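Local structure of E3 SUMO-protein ligase SIZ1 (3I2D) at residues A[83-88]-A[94-99]; A[173-176]-A[181-184]. The protein acts as a SUMO E3 ligase that promotes attachment of SUMO (Smt3) to septins and PCNA, using an SP-RING zinc finger to engage the E2 enzyme UBC9. One frame throughout, in Å; residues are numbered along the deposited sequence.

Contact 1: residues A[83-88]-A[94-99]; sequences LVMNVE and GMCSAK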
ATOM      1  N   LEU A  83      19.311  14.157  -4.748  1.00 70.79           N
ATOM      2  CA  LEU A  83      18.227  13.792  -5.667  1.00 62.98           C
ATOM      3  C   LEU A  83      16.942  14.568  -5.387  1.00 62.92           C
ATOM      4  O   LEU A  83      15.953  14.012  -4.911  1.00 59.26           O
ATOM      5  CB  LEU A  83      17.932  12.296  -5.562  1.00 56.52           C
ATOM      6  CG  LEU A  83      18.227  11.445  -6.786  1.00 55.68           C
ATOM      7  CD1 LEU A  83      17.820  10.009  -6.510  1.00 51.94           C
ATOM      8  CD2 LEU A  83      17.464  11.995  -7.975  1.00 59.77           C
ATOM      9  N   VAL A  84      16.962  15.859  -5.667  1.00 62.28           N
ATOM     10  CA  VAL A  84      15.791  16.691  -5.458  1.00 57.99           C
ATOM     11  C   VAL A  84      15.741  17.648  -6.623  1.00 60.60           C
ATOM     12  O   VAL A  84      16.603  18.516  -6.768  1.00 68.53           O
ATOM     13  CB  VAL A  84      15.892  17.465  -4.153  1.00 55.75           C
ATOM     14  CG1 VAL A  84      14.680  18.371  -3.988  1.00 53.42           C
ATOM     15  CG2 VAL A  84      15.999  16.488  -3.000  1.00 55.89           C
ATOM     16  N   MET A  85      14.733  17.477  -7.466  1.00 61.16           N
ATOM     17  CA  MET A  85      14.591  18.310  -8.650  1.00 57.71           C
ATOM     18  C   MET A  85      13.247  19.035  -8.693  1.00 57.27           C
ATOM     19  O   MET A  85      12.317  18.722  -7.945  1.00 58.04           O
ATOM     20  CB  MET A  85      14.759  17.434  -9.893  1.00 48.93           C
ATOM     21  CG  MET A  85      15.919  16.457  -9.763  1.00 48.54           C
ATOM     22  SD  MET A  85      16.005  15.201 -11.055  1.00 58.34           S
ATOM     23  CE  MET A  85      14.611  14.155 -10.664  1.00 60.75           C
ATOM     24  N   ASN A  86      13.155  20.019  -9.573  1.00 56.81           N
ATOM     25  CA  ASN A  86      11.928  20.777  -9.732  1.00 53.44           C
ATOM     26  C   ASN A  86      11.554  20.731 -11.197  1.00 53.73           C
ATOM     27  O   ASN A  86      12.425  20.772 -12.070  1.00 57.42           O
ATOM     28  CB  ASN A  86      12.142  22.223  -9.303  1.00 58.40           C
ATOM     29  CG  ASN A  86      12.488  22.341  -7.839  1.00 69.02           C
ATOM     30  OD1 ASN A  86      11.602  22.386  -6.981  1.00 70.23           O
ATOM     31  ND2 ASN A  86      13.786  22.374  -7.537  1.00 73.00           N
ATOM     32  N   VAL A  87      10.258  20.602 -11.454  1.00 48.47           N
ATOM     33  CA  VAL A  87       9.722  20.579 -12.800  1.00 44.84           C
ATOM     34  C   VAL A  87       9.037  21.926 -12.951  1.00 48.01           C
ATOM     35  O   VAL A  87       8.183  22.300 -12.141  1.00 52.62           O
ATOM     36  CB  VAL A  87       8.704  19.439 -12.978  1.00 47.19           C
ATOM     37  CG1 VAL A  87       7.985  19.577 -14.311  1.00 51.34           C
ATOM     38  CG2 VAL A  87       9.418  18.105 -12.925  1.00 47.92           C
ATOM     39  N   GLU A  88       9.423  22.667 -13.979  1.00 51.78           N
ATOM     40  CA  GLU A  88       8.854  23.989 -14.215  1.00 54.79           C
ATOM     41  C   GLU A  88       7.684  23.996 -15.188  1.00 53.67           C
ATOM     42  O   GLU A  88       7.403  23.004 -15.863  1.00 53.07           O
ATOM     43  CB  GLU A  88       9.937  24.930 -14.742  1.00 60.31           C
ATOM     44  CG  GLU A  88      10.884  25.475 -13.684  1.00 76.45           C
ATOM     45  CD  GLU A  88      12.012  26.304 -14.288  1.00 88.40           C
ATOM     46  OE1 GLU A  88      12.650  27.079 -13.536  1.00 91.42           O
ATOM     47  OE2 GLU A  88      12.263  26.174 -15.512  1.00 90.15           O
ATOM     48  N   GLY A  94      11.324  20.503 -21.396  1.00 51.48           N
ATOM     49  CA  GLY A  94      12.124  20.998 -20.301  1.00 52.53           C
ATOM     50  C   GLY A  94      12.690  19.778 -19.621  1.00 53.25           C
ATOM     51  O   GLY A  94      12.259  18.670 -19.920  1.00 61.54           O
ATOM     52  N   MET A  95      13.652  19.947 -18.729  1.00 51.16           N
ATOM     53  CA  MET A  95      14.197  18.797 -18.048  1.00 55.71           C
ATOM     54  C   MET A  95      14.934  19.178 -16.794  1.00 56.20           C
ATOM     55  O   MET A  95      15.372  20.314 -16.638  1.00 51.63           O
ATOM     56  CB  MET A  95      15.146  18.023 -18.957  1.00 62.46           C
ATOM     57  CG  MET A  95      16.420  18.745 -19.276  1.00 74.65           C
ATOM     58  SD  MET A  95      17.523  17.667 -20.196  1.00 96.51           S
ATOM     59  CE  MET A  95      16.942  17.921 -21.921  1.00 81.35           C
ATOM     60  N   CYS A  96      15.036  18.217 -15.887  1.00 52.31           N
ATOM     61  CA  CYS A  96      15.763  18.431 -14.663  1.00 57.06           C
ATOM     62  C   CYS A  96      16.654  17.223 -14.486  1.00 57.72           C
ATOM     63  O   CYS A  96      16.295  16.100 -14.840  1.00 55.11           O
ATOM     64  CB  CYS A  96      14.825  18.618 -13.472  1.00 59.63           C
ATOM     65  SG  CYS A  96      13.540  17.417 -13.366  1.00 58.49           S
ATOM     66  N   SER A  97      17.846  17.481 -13.978  1.00 58.71           N
ATOM     67  CA  SER A  97      18.814  16.441 -13.772  1.00 60.51           C
ATOM     68  C   SER A  97      19.352  16.519 -12.361  1.00 61.08           C
ATOM     69  O   SER A  97      19.103  17.474 -11.623  1.00 63.30           O
ATOM     70  CB  SER A  97      19.958  16.603 -14.773  1.00 66.28           C
ATOM     71  OG  SER A  97      20.520  17.904 -14.688  1.00 69.47           O
ATOM     72  N   ALA A  98      20.088  15.492 -11.991  1.00 59.19           N
ATOM     73  CA  ALA A  98      20.687  15.438 -10.684  1.00 64.69           C
ATOM     74  C   ALA A  98      21.826  14.447 -10.773  1.00 67.67           C
ATOM     75  O   ALA A  98      21.764  13.462 -11.511  1.00 66.27           O
ATOM     76  CB  ALA A  98      19.672  14.986  -9.651  1.00 63.73           C
ATOM     77  N   LYS A  99      22.889  14.747 -10.047  1.00 71.60           N
ATOM     78  CA  LYS A  99      24.045  13.880 -10.000  1.00 74.27           C
ATOM     79  C   LYS A  99      24.206  13.618  -8.516  1.00 76.85           C
ATOM     80  O   LYS A  99      24.032  14.530  -7.691  1.00 73.95           O
ATOM     81  CB  LYS A  99      25.272  14.588 -10.575  1.00 75.10           C
ATOM     82  CG  LYS A  99      25.163  14.896 -12.066  1.00 83.61           C
ATOM     83  CD  LYS A  99      26.393  15.639 -12.579  1.00 85.80           C
ATOM     84  CE  LYS A  99      26.363  15.821 -14.092  1.00 87.43           C
ATOM     85  NZ  LYS A  99      25.220  16.662 -14.547  1.00 90.68           N
TER
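M85 meets C96 and A98 where the edge strands of the two sheets of the PINIT domain run side by side. M85 CB lies 3.7 Å from C96 SG. Further along the chain, M85 CG passes 3.8 Å from S97 O, and M85 SD rests 3.9 Å from A98 CB. L83 CD2 closes on A98 CB at 4.1 Å, and V87 CG2 reaches C96 SG at 4.2 Å. C96 CB also sits 3.5 Å from N86 O. The M85 chain leaves with CG beside its own backbone N (chi1 -43°), and this lays the thioether along 97-98. Replacing M85 by alanine is likely to open a gap beside A98 and leave the A98 methyl without its sulfur neighbour. The strands are antiparallel at 169°, with axes 6.8 Å apart, yet no hydrogen bond joins them. M85 and V87 pair with L197 and Y195 of one sheet, C96 and A98 with L186 and V184 of the other. L119 and L121 of strand 117-125 add to the packing of L83 and M85. On the exposed side, N86 OD1 bonds K196 NZ. The two edges therefore meet mainly through apolar carbon and sulfur, each strand pairing with its own sheet.

Contact 2: residues A[173-176]-A[181-184]; sequences PHLK and QNNV
This is a surface contact in which an asparagine side chain accepts a hydrogen bond from a loop backbone. It ties the loop after strand 169-170 to the start of strand 182-191. The bond runs from K176 N to N182 OD1, 2.8 Å long and fairly straight at 162° about the hydrogen. The donor lies in the carbonyl plane of the amide and uses a lone pair of OD1, with a C=O...N angle of 140°. With chi1 at -78°, N182 CG is anti to the carbonyl carbon, and the amide swings toward 175-176. L175 crosses the N182 side chain at about a right angle. L175 CD2 lies 3.5 Å from N182 ND2, and L175 CA as far from N182 OD1. Both segments belong to the PINIT domain characteristic of the PIAS family. Here the loop between strand 169-170 and strand 182-191 links the two sheets, since each strand belongs to a different one. The side chains of K176 and N182 run alongside each other, oppositely directed. K176 CD passes 3.4 Å from Q181 O, and the end of the chain turns away. A second donor, N148 ND2, also bonds N182 OD1, and the same ND2 bonds H174 O. The buried amide oxygen thus receives two hydrogen bonds, one from the loop backbone and one from N148. L102 and L119 also touch L175.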
ATOM      1  N   PRO A 173      17.924  -0.693 -10.046  1.00 64.98           N
ATOM      2  CA  PRO A 173      18.665  -1.576 -10.954  1.00 64.05           C
ATOM      3  C   PRO A 173      19.597  -0.885 -11.948  1.00 66.78           C
ATOM      4  O   PRO A 173      20.282  -1.558 -12.714  1.00 75.81           O
ATOM      5  CB  PRO A 173      17.553  -2.359 -11.660  1.00 65.89           C
ATOM      6  CG  PRO A 173      16.418  -1.392 -11.687  1.00 62.90           C
ATOM      7  CD  PRO A 173      16.472  -0.803 -10.275  1.00 65.48           C
ATOM      8  N   HIS A 174      19.642   0.443 -11.940  1.00 68.10           N
ATOM      9  CA  HIS A 174      20.494   1.172 -12.883  1.00 65.82           C
ATOM     10  C   HIS A 174      21.533   2.055 -12.218  1.00 66.22           C
ATOM     11  O   HIS A 174      22.157   2.892 -12.873  1.00 63.12           O
ATOM     12  CB  HIS A 174      19.631   2.020 -13.817  1.00 66.94           C
ATOM     13  CG  HIS A 174      18.546   1.241 -14.482  1.00 70.97           C
ATOM     14  ND1 HIS A 174      18.804   0.292 -15.448  1.00 72.97           N
ATOM     15  CD2 HIS A 174      17.213   1.198 -14.255  1.00 71.84           C
ATOM     16  CE1 HIS A 174      17.674  -0.306 -15.781  1.00 75.37           C
ATOM     17  NE2 HIS A 174      16.695   0.223 -15.071  1.00 75.08           N
ATOM     18  N   LEU A 175      21.715   1.887 -10.915  1.00 67.52           N
ATOM     19  CA  LEU A 175      22.724   2.667 -10.214  1.00 75.85           C
ATOM     20  C   LEU A 175      24.087   2.148 -10.673  1.00 81.67           C
ATOM     21  O   LEU A 175      24.206   0.986 -11.084  1.00 82.85           O
ATOM     22  CB  LEU A 175      22.600   2.486  -8.698  1.00 69.43           C
ATOM     23  CG  LEU A 175      21.498   3.244  -7.959  1.00 71.17           C
ATOM     24  CD1 LEU A 175      21.498   2.817  -6.505  1.00 66.97           C
ATOM     25  CD2 LEU A 175      21.725   4.746  -8.069  1.00 65.98           C
ATOM     26  N   LYS A 176      25.102   3.008 -10.627  1.00 80.91           N
ATOM     27  CA  LYS A 176      26.452   2.606 -11.005  1.00 80.42           C
ATOM     28  C   LYS A 176      27.142   2.075  -9.740  1.00 84.57           C
ATOM     29  O   LYS A 176      26.604   2.219  -8.637  1.00 83.71           O
ATOM     30  CB  LYS A 176      27.217   3.796 -11.590  1.00 79.14           C
ATOM     31  CG  LYS A 176      26.898   4.081 -13.053  1.00 76.10           C
ATOM     32  CD  LYS A 176      27.698   5.280 -13.570  1.00 84.35           C
ATOM     33  CE  LYS A 176      27.462   5.526 -15.058  1.00 79.49           C
ATOM     34  NZ  LYS A 176      27.772   4.313 -15.861  1.00 77.53           N
ATOM     35  N   GLN A 181      29.784   8.374  -9.699  1.00 92.29           N
ATOM     36  CA  GLN A 181      28.641   9.269  -9.786  1.00 86.76           C
ATOM     37  C   GLN A 181      27.483   8.716 -10.608  1.00 84.54           C
ATOM     38  O   GLN A 181      27.681   8.023 -11.613  1.00 85.26           O
ATOM     39  CB  GLN A 181      29.085  10.609 -10.361  1.00 81.51           C
ATOM     40  CG  GLN A 181      27.942  11.508 -10.748  1.00 86.35           C
ATOM     41  CD  GLN A 181      28.393  12.659 -11.613  1.00 88.39           C
ATOM     42  OE1 GLN A 181      29.144  13.521 -11.162  1.00 91.90           O
ATOM     43  NE2 GLN A 181      27.945  12.679 -12.868  1.00 83.27           N
ATOM     44  N   ASN A 182      26.273   9.034 -10.159  1.00 81.26           N
ATOM     45  CA  ASN A 182      25.046   8.607 -10.815  1.00 75.97           C
ATOM     46  C   ASN A 182      24.374   9.819 -11.421  1.00 72.22           C
ATOM     47  O   ASN A 182      24.501  10.933 -10.910  1.00 71.71           O
ATOM     48  CB  ASN A 182      24.089   7.973  -9.807  1.00 73.81           C
ATOM     49  CG  ASN A 182      24.467   6.556  -9.460  1.00 74.31           C
ATOM     50  OD1 ASN A 182      24.438   5.660 -10.313  1.00 66.88           O
ATOM     51  ND2 ASN A 182      24.825   6.338  -8.200  1.00 75.27           N
ATOM     52  N   ASN A 183      23.652   9.606 -12.508  1.00 71.51           N
ATOM     53  CA  ASN A 183      22.962  10.710 -13.145  1.00 74.08           C
ATOM     54  C   ASN A 183      21.518  10.362 -13.479  1.00 70.51           C
ATOM     55  O   ASN A 183      21.241   9.388 -14.182  1.00 70.49           O
ATOM     56  CB  ASN A 183      23.699  11.139 -14.411  1.00 82.18           C
ATOM     57  CG  ASN A 183      23.621  12.631 -14.638  1.00 92.45           C
ATOM     58  OD1 ASN A 183      22.572  13.172 -15.011  1.00 92.88           O
ATOM     59  ND2 ASN A 183      24.733  13.316 -14.393  1.00 95.36           N
ATOM     60  N   VAL A 184      20.603  11.167 -12.958  1.00 65.17           N
ATOM     61  CA  VAL A 184      19.184  10.978 -13.195  1.00 60.33           C
ATOM     62  C   VAL A 184      18.685  12.157 -13.994  1.00 57.62           C
ATOM     63  O   VAL A 184      19.008  13.298 -13.687  1.00 56.94           O
ATOM     64  CB  VAL A 184      18.399  10.939 -11.888  1.00 58.81           C
ATOM     65  CG1 VAL A 184      16.920  10.802 -12.187  1.00 61.35           C
ATOM     66  CG2 VAL A 184      18.877   9.788 -11.040  1.00 68.95           C
TER

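Contacts 1 and 2 both lie in the PINIT domain, with centres about 15 Å apart. In sequence, contact 1 is complete before the segments of contact 2 begin. Strands 93-100 and 182-191 join them, being antiparallel neighbours in one sheet. A98 O of contact 1 lies 3.0 Å from V184 N of contact 2, a probable hydrogen bond of that sheet. Beyond it, K99 CD packs 3.4 Å from Q181 NE2. Contact 1 brings this sheet against the edge of the other, and contact 2 holds the loop that passes between the two. Neither takes part in the zinc site of C268, H270, C291 and C294, which belongs to the SP-RING.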